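Local coordinates for protein transport protein HOFQ (PDB 2Y3M) that probably takes part in DNA uptake during natural competence as an outer-membrane secretin, its extra-membranous domains binding DNA, at residues T20-A25 against T30-D35; L44-V49 against A59-L64; S118-S123 against N145-Q150. All coordinates share one frame; numbering follows the deposited sequence.

Interaction 1 (T20-A25 against T30-D35); sequences TLQQLA and TNLIID
Ala25 and Thr30 meet where helix 18-26 gives way to strand 31-36, and a single backbone bond closes the turn between them: Thr30 N donates to Ala25 O at 2.7 Å, with an N-H...O angle of 155°. From there the strand runs back along the helix, the two short axes standing at 159° and approaching to 8.1 Å.

Apart from this bond the contacts are van der Waals, mostly between apolar side chains. Ala25 lays its methyl, CB, against CB of Leu32 at 3.9 Å. Leu32 turns CG anti to its backbone N (chi1 176°), and its CD2 methyl reaches the preceding helical turn, where it lies 3.7 Å from CB of Leu21 and rests on the carbonyl of the same residue, 3.6 Å from Leu21 O. The aliphatic start of Gln22 crosses Leu32 at about a right angle, its CG 3.8 Å from Leu32 CD2.

The hydroxyl of Thr30 turns to other elements. Thr30 OG1 hydrogen-bonds to Ser57 OG and to Asn48 ND2, tying the residue that leads into the strand to helix 51-63 and strand 42-48.

The chemistry thus divides by position: a directional backbone bond fixes the closed end of this helix-turn-strand unit, while aliphatic packing joins the helix and the strand beyond it, and the buried threonine hydroxyl is satisfied by neighbouring elements.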
loop_
_atom_site.group_PDB
_atom_site.type_symbol
_atom_site.label_atom_id
_atom_site.label_comp_id
_atom_site.label_asym_id
_atom_site.label_seq_id
_atom_site.Cartn_x
_atom_site.Cartn_y
_atom_site.Cartn_z
ATOM N N THR B 20 -5.546 -7.839 10.061
ATOM C CA THR B 20 -5.798 -6.395 10.018
ATOM C C THR B 20 -6.889 -6.022 9.012
ATOM O O THR B 20 -7.692 -5.118 9.260
ATOM C CB THR B 20 -4.496 -5.634 9.682
ATOM O OG1 THR B 20 -3.517 -5.903 10.693
ATOM C CG2 THR B 20 -4.732 -4.126 9.592
ATOM N N LEU B 21 -6.907 -6.722 7.882
ATOM C CA LEU B 21 -7.910 -6.498 6.841
ATOM C C LEU B 21 -9.325 -6.873 7.287
ATOM O O LEU B 21 -10.279 -6.153 6.986
ATOM C CB LEU B 21 -7.544 -7.253 5.556
ATOM C CG LEU B 21 -6.488 -6.654 4.621
ATOM C CD1 LEU B 21 -6.140 -7.646 3.518
ATOM C CD2 LEU B 21 -6.945 -5.324 4.023
ATOM N N GLN B 22 -9.452 -7.992 7.998
ATOM C CA GLN B 22 -10.748 -8.465 8.492
ATOM C C GLN B 22 -11.259 -7.594 9.637
ATOM O O GLN B 22 -12.463 -7.343 9.746
ATOM C CB GLN B 22 -10.663 -9.933 8.920
ATOM C CG GLN B 22 -10.629 -10.916 7.751
ATOM C CD GLN B 22 -10.088 -12.284 8.135
ATOM O OE1 GLN B 22 -9.140 -12.399 8.916
ATOM N NE2 GLN B 22 -10.682 -13.332 7.572
ATOM N N GLN B 23 -10.335 -7.138 10.479
ATOM C CA GLN B 23 -10.649 -6.232 11.578
ATOM C C GLN B 23 -11.215 -4.898 11.075
ATOM O O GLN B 23 -12.254 -4.445 11.558
ATOM C CB GLN B 23 -9.413 -6.000 12.452
ATOM C CG GLN B 23 -9.023 -7.177 13.331
ATOM C CD GLN B 23 -9.781 -7.222 14.651
ATOM O OE1 GLN B 23 -11.000 -7.038 14.697
ATOM N NE2 GLN B 23 -9.058 -7.479 15.733
ATOM N N LEU B 24 -10.540 -4.279 10.103
ATOM C CA LEU B 24 -10.993 -2.998 9.543
ATOM C C LEU B 24 -12.168 -3.139 8.575
ATOM O O LEU B 24 -12.759 -2.140 8.160
ATOM C CB LEU B 24 -9.836 -2.219 8.893
ATOM C CG LEU B 24 -9.140 -1.162 9.768
ATOM C CD1 LEU B 24 -7.791 -0.748 9.186
ATOM C CD2 LEU B 24 -10.028 0.071 10.002
ATOM N N ALA B 25 -12.496 -4.381 8.221
ATOM C CA ALA B 25 -13.698 -4.679 7.447
ATOM C C ALA B 25 -14.903 -4.784 8.382
ATOM O O ALA B 25 -15.965 -4.228 8.099
ATOM C CB ALA B 25 -13.525 -5.963 6.645
ATOM N N THR B 30 -18.386 -4.250 6.877
ATOM C CA THR B 30 -18.040 -4.598 5.511
ATOM C C THR B 30 -17.649 -6.065 5.451
ATOM O O THR B 30 -16.796 -6.517 6.211
ATOM C CB THR B 30 -16.881 -3.711 4.995
ATOM O OG1 THR B 30 -17.333 -2.360 4.874
ATOM C CG2 THR B 30 -16.367 -4.189 3.641
ATOM N N ASN B 31 -18.297 -6.813 4.565
ATOM C CA ASN B 31 -17.883 -8.186 4.294
ATOM C C ASN B 31 -16.603 -8.206 3.443
ATOM O O ASN B 31 -16.459 -7.409 2.513
ATOM C CB ASN B 31 -19.010 -8.974 3.622
ATOM C CG ASN B 31 -18.713 -10.460 3.530
ATOM O OD1 ASN B 31 -17.973 -11.014 4.345
ATOM N ND2 ASN B 31 -19.297 -11.115 2.536
ATOM N N LEU B 32 -15.675 -9.099 3.783
ATOM C CA LEU B 32 -14.395 -9.199 3.076
ATOM C C LEU B 32 -14.121 -10.609 2.549
ATOM O O LEU B 32 -14.102 -11.574 3.312
ATOM C CB LEU B 32 -13.248 -8.738 3.981
ATOM C CG LEU B 32 -11.819 -8.863 3.446
ATOM C CD1 LEU B 32 -11.521 -7.827 2.356
ATOM C CD2 LEU B 32 -10.817 -8.753 4.582
ATOM N N ILE B 33 -13.930 -10.725 1.239
ATOM C CA ILE B 33 -13.461 -11.978 0.654
ATOM C C ILE B 33 -12.031 -11.779 0.158
ATOM O O ILE B 33 -11.783 -10.999 -0.765
ATOM C CB ILE B 33 -14.364 -12.491 -0.502
ATOM C CG1 ILE B 33 -15.848 -12.416 -0.120
ATOM C CG2 ILE B 33 -13.979 -13.923 -0.882
ATOM C CD1 ILE B 33 -16.806 -12.519 -1.306
ATOM N N ILE B 34 -11.096 -12.457 0.816
ATOM C CA ILE B 34 -9.715 -12.505 0.363
ATOM C C ILE B 34 -9.574 -13.654 -0.629
ATOM O O ILE B 34 -9.841 -14.817 -0.298
ATOM C CB ILE B 34 -8.708 -12.672 1.536
ATOM C CG1 ILE B 34 -8.866 -11.525 2.545
ATOM C CG2 ILE B 34 -7.270 -12.725 1.005
ATOM C CD1 ILE B 34 -8.322 -11.824 3.925
ATOM N N ASP B 35 -9.184 -13.303 -1.851
ATOM C CA ASP B 35 -8.916 -14.269 -2.901
ATOM C C ASP B 35 -7.407 -14.328 -3.141
ATOM O O ASP B 35 -6.808 -13.405 -3.707
ATOM C CB ASP B 35 -9.691 -13.912 -4.175
ATOM C CG ASP B 35 -11.210 -13.882 -3.953
ATOM O OD1 ASP B 35 -11.742 -14.829 -3.332
ATOM O OD2 ASP B 35 -11.880 -12.914 -4.397
#

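Interaction 2 (L44-V49 against A59-L64); sequences LQLENV and AKIKQL
Ile61 sets CG1 beside its backbone N and anti to the carbonyl carbon (chi1 -68°), with CD1 continuing outward at chi2 164°, so that the end of the side chain projects from helix 51-63 to the strand. Leu44 and Leu46 make the corresponding choice from their side: each has CG anti to the carbonyl carbon, and both reach toward the isoleucine tip to tip.

The two branches of Ile61 divide the work unequally. Ile61 CD1 is directed at the forked end of Leu46, coming within 3.5 Å of Leu46 CD1 and 3.7 Å of Leu46 CD2; the first of these is tighter than an ordinary methyl contact. The other branch, Ile61 CG2, meets Leu44 CD1 at 4.0 Å, and the same Leu44 methyl lies 4.1 Å from Ile61 CD1. One isoleucine therefore spans two leucines placed two residues apart on the same face of strand 42-48. The backbones remain well separated, 9.9 Å between the CA atoms of Leu44 and Ile61, and no hydrogen bond links the segments.

All three side chains are buried. Leu21 of helix 18-26 touches both Leu44 and Ile61, while Leu32 of strand 31-36 packs on both leucines. The strand also pairs antiparallel with a strand of the second subunit, extending the sheet across the interface. Here a helix packs by branched aliphatic side chains on one face of an antiparallel sheet, as in two-layer alpha/beta domains.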
loop_
_atom_site.group_PDB
_atom_site.type_symbol
_atom_site.label_atom_id
_atom_site.label_comp_id
_atom_site.label_asym_id
_atom_site.label_seq_id
_atom_site.Cartn_x
_atom_site.Cartn_y
_atom_site.Cartn_z
ATOM N N LEU B 44 -9.108 -8.550 -3.068
ATOM C CA LEU B 44 -10.095 -8.331 -2.019
ATOM C C LEU B 44 -11.434 -7.993 -2.639
ATOM O O LEU B 44 -11.521 -7.128 -3.520
ATOM C CB LEU B 44 -9.677 -7.185 -1.106
ATOM C CG LEU B 44 -8.303 -7.203 -0.454
ATOM C CD1 LEU B 44 -8.158 -5.947 0.392
ATOM C CD2 LEU B 44 -8.103 -8.471 0.380
ATOM N N GLN B 45 -12.478 -8.684 -2.196
ATOM C CA GLN B 45 -13.827 -8.274 -2.542
ATOM C C GLN B 45 -14.491 -7.714 -1.298
ATOM O O GLN B 45 -14.631 -8.412 -0.292
ATOM C CB GLN B 45 -14.643 -9.417 -3.151
ATOM C CG GLN B 45 -16.077 -9.002 -3.449
ATOM C CD GLN B 45 -16.695 -9.749 -4.603
ATOM O OE1 GLN B 45 -15.994 -10.292 -5.460
ATOM N NE2 GLN B 45 -18.025 -9.772 -4.641
ATOM N N LEU B 46 -14.871 -6.445 -1.374
ATOM C CA LEU B 46 -15.483 -5.744 -0.251
ATOM C C LEU B 46 -16.967 -5.546 -0.495
ATOM O O LEU B 46 -17.384 -5.212 -1.601
ATOM C CB LEU B 46 -14.799 -4.399 -0.021
ATOM C CG LEU B 46 -13.319 -4.493 0.332
ATOM C CD1 LEU B 46 -12.654 -3.179 0.088
ATOM C CD2 LEU B 46 -13.157 -4.908 1.777
ATOM N N GLU B 47 -17.763 -5.784 0.539
ATOM C CA GLU B 47 -19.210 -5.651 0.429
ATOM C C GLU B 47 -19.774 -4.840 1.576
ATOM O O GLU B 47 -19.458 -5.094 2.733
ATOM C CB GLU B 47 -19.873 -7.028 0.395
ATOM C CG GLU B 47 -19.631 -7.799 -0.882
ATOM C CD GLU B 47 -19.982 -9.263 -0.754
ATOM O OE1 GLU B 47 -20.430 -9.691 0.331
ATOM O OE2 GLU B 47 -19.805 -9.992 -1.748
ATOM N N ASN B 48 -20.610 -3.862 1.245
ATOM C CA ASN B 48 -21.347 -3.111 2.257
ATOM C C ASN B 48 -22.733 -2.695 1.749
ATOM O O ASN B 48 -22.879 -2.324 0.587
ATOM C CB ASN B 48 -20.537 -1.897 2.713
ATOM C CG ASN B 48 -20.972 -1.377 4.062
ATOM O OD1 ASN B 48 -22.124 -0.980 4.249
ATOM N ND2 ASN B 48 -20.047 -1.360 5.014
ATOM N N VAL B 49 -23.740 -2.766 2.623
ATOM C CA VAL B 49 -25.115 -2.351 2.279
ATOM C C VAL B 49 -25.189 -0.846 2.002
ATOM O O VAL B 49 -26.062 -0.385 1.264
ATOM C CB VAL B 49 -26.172 -2.767 3.357
ATOM C CG1 VAL B 49 -26.271 -4.280 3.477
ATOM C CG2 VAL B 49 -25.872 -2.139 4.713
ATOM N N ALA B 59 -10.863 3.323 1.311
ATOM C CA ALA B 59 -9.912 4.333 1.757
ATOM C C ALA B 59 -9.003 3.817 2.866
ATOM O O ALA B 59 -7.789 4.019 2.811
ATOM C CB ALA B 59 -10.640 5.600 2.207
ATOM N N LYS B 60 -9.589 3.152 3.865
ATOM C CA LYS B 60 -8.826 2.641 5.011
ATOM C C LYS B 60 -7.820 1.573 4.594
ATOM O O LYS B 60 -6.690 1.557 5.091
ATOM C CB LYS B 60 -9.745 2.100 6.114
ATOM C CG LYS B 60 -10.653 3.140 6.758
ATOM C CD LYS B 60 -9.923 4.044 7.743
ATOM C CE LYS B 60 -10.667 5.363 7.937
ATOM N NZ LYS B 60 -12.115 5.186 8.272
ATOM N N ILE B 61 -8.232 0.686 3.688
ATOM C CA ILE B 61 -7.339 -0.339 3.137
ATOM C C ILE B 61 -6.192 0.294 2.336
ATOM O O ILE B 61 -5.048 -0.154 2.426
ATOM C CB ILE B 61 -8.115 -1.377 2.288
ATOM C CG1 ILE B 61 -9.025 -2.210 3.192
ATOM C CG2 ILE B 61 -7.158 -2.295 1.523
ATOM C CD1 ILE B 61 -10.101 -2.976 2.461
ATOM N N LYS B 62 -6.511 1.343 1.578
ATOM C CA LYS B 62 -5.523 2.094 0.805
ATOM C C LYS B 62 -4.511 2.807 1.705
ATOM O O LYS B 62 -3.350 2.951 1.334
ATOM C CB LYS B 62 -6.210 3.100 -0.125
ATOM C CG LYS B 62 -6.802 2.484 -1.386
ATOM C CD LYS B 62 -7.521 3.533 -2.235
ATOM C CE LYS B 62 -8.056 2.949 -3.542
ATOM N NZ LYS B 62 -7.016 2.862 -4.608
ATOM N N GLN B 63 -4.962 3.232 2.885
ATOM C CA GLN B 63 -4.119 3.940 3.857
ATOM C C GLN B 63 -3.143 3.031 4.613
ATOM O O GLN B 63 -2.194 3.521 5.226
ATOM C CB GLN B 63 -4.987 4.704 4.863
ATOM C CG GLN B 63 -5.601 5.989 4.322
ATOM C CD GLN B 63 -6.810 6.458 5.125
ATOM O OE1 GLN B 63 -7.865 6.757 4.561
ATOM N NE2 GLN B 63 -6.662 6.518 6.445
ATOM N N LEU B 64 -3.384 1.720 4.582
ATOM C CA LEU B 64 -2.544 0.760 5.305
ATOM C C LEU B 64 -1.122 0.733 4.770
ATOM O O LEU B 64 -0.909 0.601 3.562
ATOM C CB LEU B 64 -3.124 -0.658 5.229
ATOM C CG LEU B 64 -4.439 -0.995 5.937
ATOM C CD1 LEU B 64 -4.848 -2.430 5.611
ATOM C CD2 LEU B 64 -4.352 -0.785 7.447
#

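Interaction 3 (S118-S123 against N145-Q150); sequences SEVMKS and NLLLIQ
This contact lies in the core of what is probably the KH-like alpha/beta domain, in which helices pack on one side of an antiparallel sheet; Leu147 of strand 146-151 is set against Val120 and Met121 of helix 117-125. A fold shared with type I KH domains is known for the extra-membranous part of this protein, and both segments fall within the short-domain family of type II/III secretion systems.

Leu147 points from the sheet to the helix and splits its two methyls between the helical neighbours. Leu147 CD1 meets Val120 CG1 at 4.1 Å, an ordinary van der Waals contact in which the side chains cross at a slant; chi1 of 177° puts this valine methyl anti to the backbone N, where it faces the leucine. Met121 approaches differently: its chain bends at chi2 and chi3 (-61° and -77°), and it slides past Leu147 in the reverse direction. The helix and strand backbones are held apart by these side chains, their nearest CA atoms, those of Met121 and Leu147, being 9.1 Å from one another.

The surrounding core completes the packing. Ile163 of helix 153-166 touches both Val120 and Leu147, and Phe140 of strand 137-141 touches both Met121 and Leu147. On the helix itself, Lys122 NZ bridges to Glu119 OE2 at 3.2 Å, arriving from above the carboxylate plane; it also forms a salt bridge with Asp52 of the second subunit.

Across the main contact, CD2 of Leu147 lies beside two successive atoms of the methionine, 3.8 Å from Met121 CG and 3.7 Å from Met121 SD.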
loop_
_atom_site.group_PDB
_atom_site.type_symbol
_atom_site.label_atom_id
_atom_site.label_comp_id
_atom_site.label_asym_id
_atom_site.label_seq_id
_atom_site.Cartn_x
_atom_site.Cartn_y
_atom_site.Cartn_z
ATOM N N SER B 118 20.938 7.121 12.912
ATOM C CA SER B 118 20.979 7.593 11.526
ATOM C C SER B 118 21.686 8.942 11.381
ATOM O O SER B 118 22.408 9.159 10.409
ATOM C CB SER B 118 19.572 7.666 10.940
ATOM O OG SER B 118 18.750 8.503 11.731
ATOM N N GLU B 119 21.488 9.832 12.354
ATOM C CA GLU B 119 22.177 11.127 12.365
ATOM C C GLU B 119 23.683 10.971 12.597
ATOM O O GLU B 119 24.488 11.633 11.935
ATOM C CB GLU B 119 21.562 12.084 13.395
ATOM C CG GLU B 119 20.083 12.416 13.166
ATOM C CD GLU B 119 19.811 13.161 11.861
ATOM O OE1 GLU B 119 20.726 13.837 11.330
ATOM O OE2 GLU B 119 18.664 13.076 11.367
ATOM N N VAL B 120 24.050 10.087 13.524
ATOM C CA VAL B 120 25.452 9.742 13.767
ATOM C C VAL B 120 26.090 9.216 12.481
ATOM O O VAL B 120 27.177 9.657 12.096
ATOM C CB VAL B 120 25.599 8.699 14.897
ATOM C CG1 VAL B 120 27.060 8.287 15.087
ATOM C CG2 VAL B 120 25.040 9.244 16.195
ATOM N N MET B 121 25.389 8.300 11.812
ATOM C CA MET B 121 25.849 7.721 10.552
ATOM C C MET B 121 26.026 8.741 9.429
ATOM O O MET B 121 26.959 8.629 8.643
ATOM C CB MET B 121 24.933 6.578 10.106
ATOM C CG MET B 121 25.129 5.305 10.918
ATOM S SD MET B 121 26.805 4.626 10.808
ATOM C CE MET B 121 26.776 3.862 9.191
ATOM N N LYS B 122 25.142 9.731 9.358
ATOM C CA LYS B 122 25.298 10.815 8.388
ATOM C C LYS B 122 26.545 11.638 8.688
ATOM O O LYS B 122 27.290 12.003 7.783
ATOM C CB LYS B 122 24.069 11.722 8.374
ATOM C CG LYS B 122 22.841 11.097 7.755
ATOM C CD LYS B 122 21.674 12.052 7.837
ATOM C CE LYS B 122 20.377 11.301 8.029
ATOM N NZ LYS B 122 19.251 12.235 8.314
ATOM N N SER B 123 26.762 11.927 9.965
ATOM C CA SER B 123 27.952 12.647 10.411
ATOM C C SER B 123 29.225 11.844 10.115
ATOM O O SER B 123 30.173 12.376 9.537
ATOM C CB SER B 123 27.843 12.972 11.905
ATOM O OG SER B 123 28.963 13.716 12.344
ATOM N N ASN B 145 17.863 2.242 18.750
ATOM C CA ASN B 145 18.954 3.212 18.710
ATOM C C ASN B 145 20.324 2.591 19.001
ATOM O O ASN B 145 21.145 3.164 19.714
ATOM C CB ASN B 145 18.655 4.419 19.608
ATOM C CG ASN B 145 19.219 5.713 19.051
ATOM O OD1 ASN B 145 19.463 5.835 17.849
ATOM N ND2 ASN B 145 19.425 6.689 19.924
ATOM N N LEU B 146 20.541 1.405 18.434
ATOM C CA LEU B 146 21.797 0.672 18.554
ATOM C C LEU B 146 22.632 0.862 17.294
ATOM O O LEU B 146 22.084 1.079 16.214
ATOM C CB LEU B 146 21.533 -0.830 18.735
ATOM C CG LEU B 146 20.747 -1.360 19.934
ATOM C CD1 LEU B 146 20.304 -2.794 19.683
ATOM C CD2 LEU B 146 21.546 -1.278 21.217
ATOM N N LEU B 147 23.951 0.774 17.447
ATOM C CA LEU B 147 24.882 0.695 16.322
ATOM C C LEU B 147 25.761 -0.532 16.535
ATOM O O LEU B 147 26.339 -0.712 17.609
ATOM C CB LEU B 147 25.764 1.943 16.246
ATOM C CG LEU B 147 25.339 3.211 15.503
ATOM C CD1 LEU B 147 25.982 4.430 16.144
ATOM C CD2 LEU B 147 25.722 3.155 14.047
ATOM N N LEU B 148 25.852 -1.377 15.515
ATOM C CA LEU B 148 26.691 -2.569 15.565
ATOM C C LEU B 148 27.770 -2.426 14.495
ATOM O O LEU B 148 27.460 -2.296 13.308
ATOM C CB LEU B 148 25.844 -3.823 15.322
ATOM C CG LEU B 148 26.400 -5.231 15.589
ATOM C CD1 LEU B 148 25.275 -6.271 15.573
ATOM C CD2 LEU B 148 27.503 -5.643 14.610
ATOM N N ILE B 149 29.032 -2.449 14.915
ATOM C CA ILE B 149 30.148 -2.286 13.990
ATOM C C ILE B 149 31.062 -3.512 13.915
ATOM O O ILE B 149 31.393 -4.120 14.934
ATOM C CB ILE B 149 30.968 -0.991 14.287
ATOM C CG1 ILE B 149 32.200 -0.910 13.370
ATOM C CG2 ILE B 149 31.326 -0.892 15.768
ATOM C CD1 ILE B 149 32.955 0.389 13.445
ATOM N N GLN B 150 31.450 -3.875 12.695
ATOM C CA GLN B 150 32.415 -4.949 12.484
ATOM C C GLN B 150 33.508 -4.509 11.520
ATOM O O GLN B 150 33.235 -4.202 10.357
ATOM C CB GLN B 150 31.733 -6.216 11.963
ATOM C CG GLN B 150 32.704 -7.376 11.768
ATOM C CD GLN B 150 32.051 -8.637 11.232
ATOM O OE1 GLN B 150 31.344 -8.616 10.224
ATOM N NE2 GLN B 150 32.306 -9.751 11.897
#

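All three contacts are largely buried and all set a helix against a strand, but they serve two separate parts of an elongated chain. Interactions 1 and 2 lie about 7 Å apart between centres and share a sheet that has two strands within the chain and continues into the second subunit: strand 31-36 pairs with strand 42-48, and Leu32 CD1 packs 3.4 Å from Leu46 CD2. Interaction 3 lies about 40 Å from both, centre to centre, on the opposite side of the chain's centre. The chemistry differs with closeness in sequence: interaction 1, closed by a short turn, adds a backbone hydrogen bond and a more exposed glutamine, whereas interactions 2 and 3 rely on aliphatic or thioether groups alone.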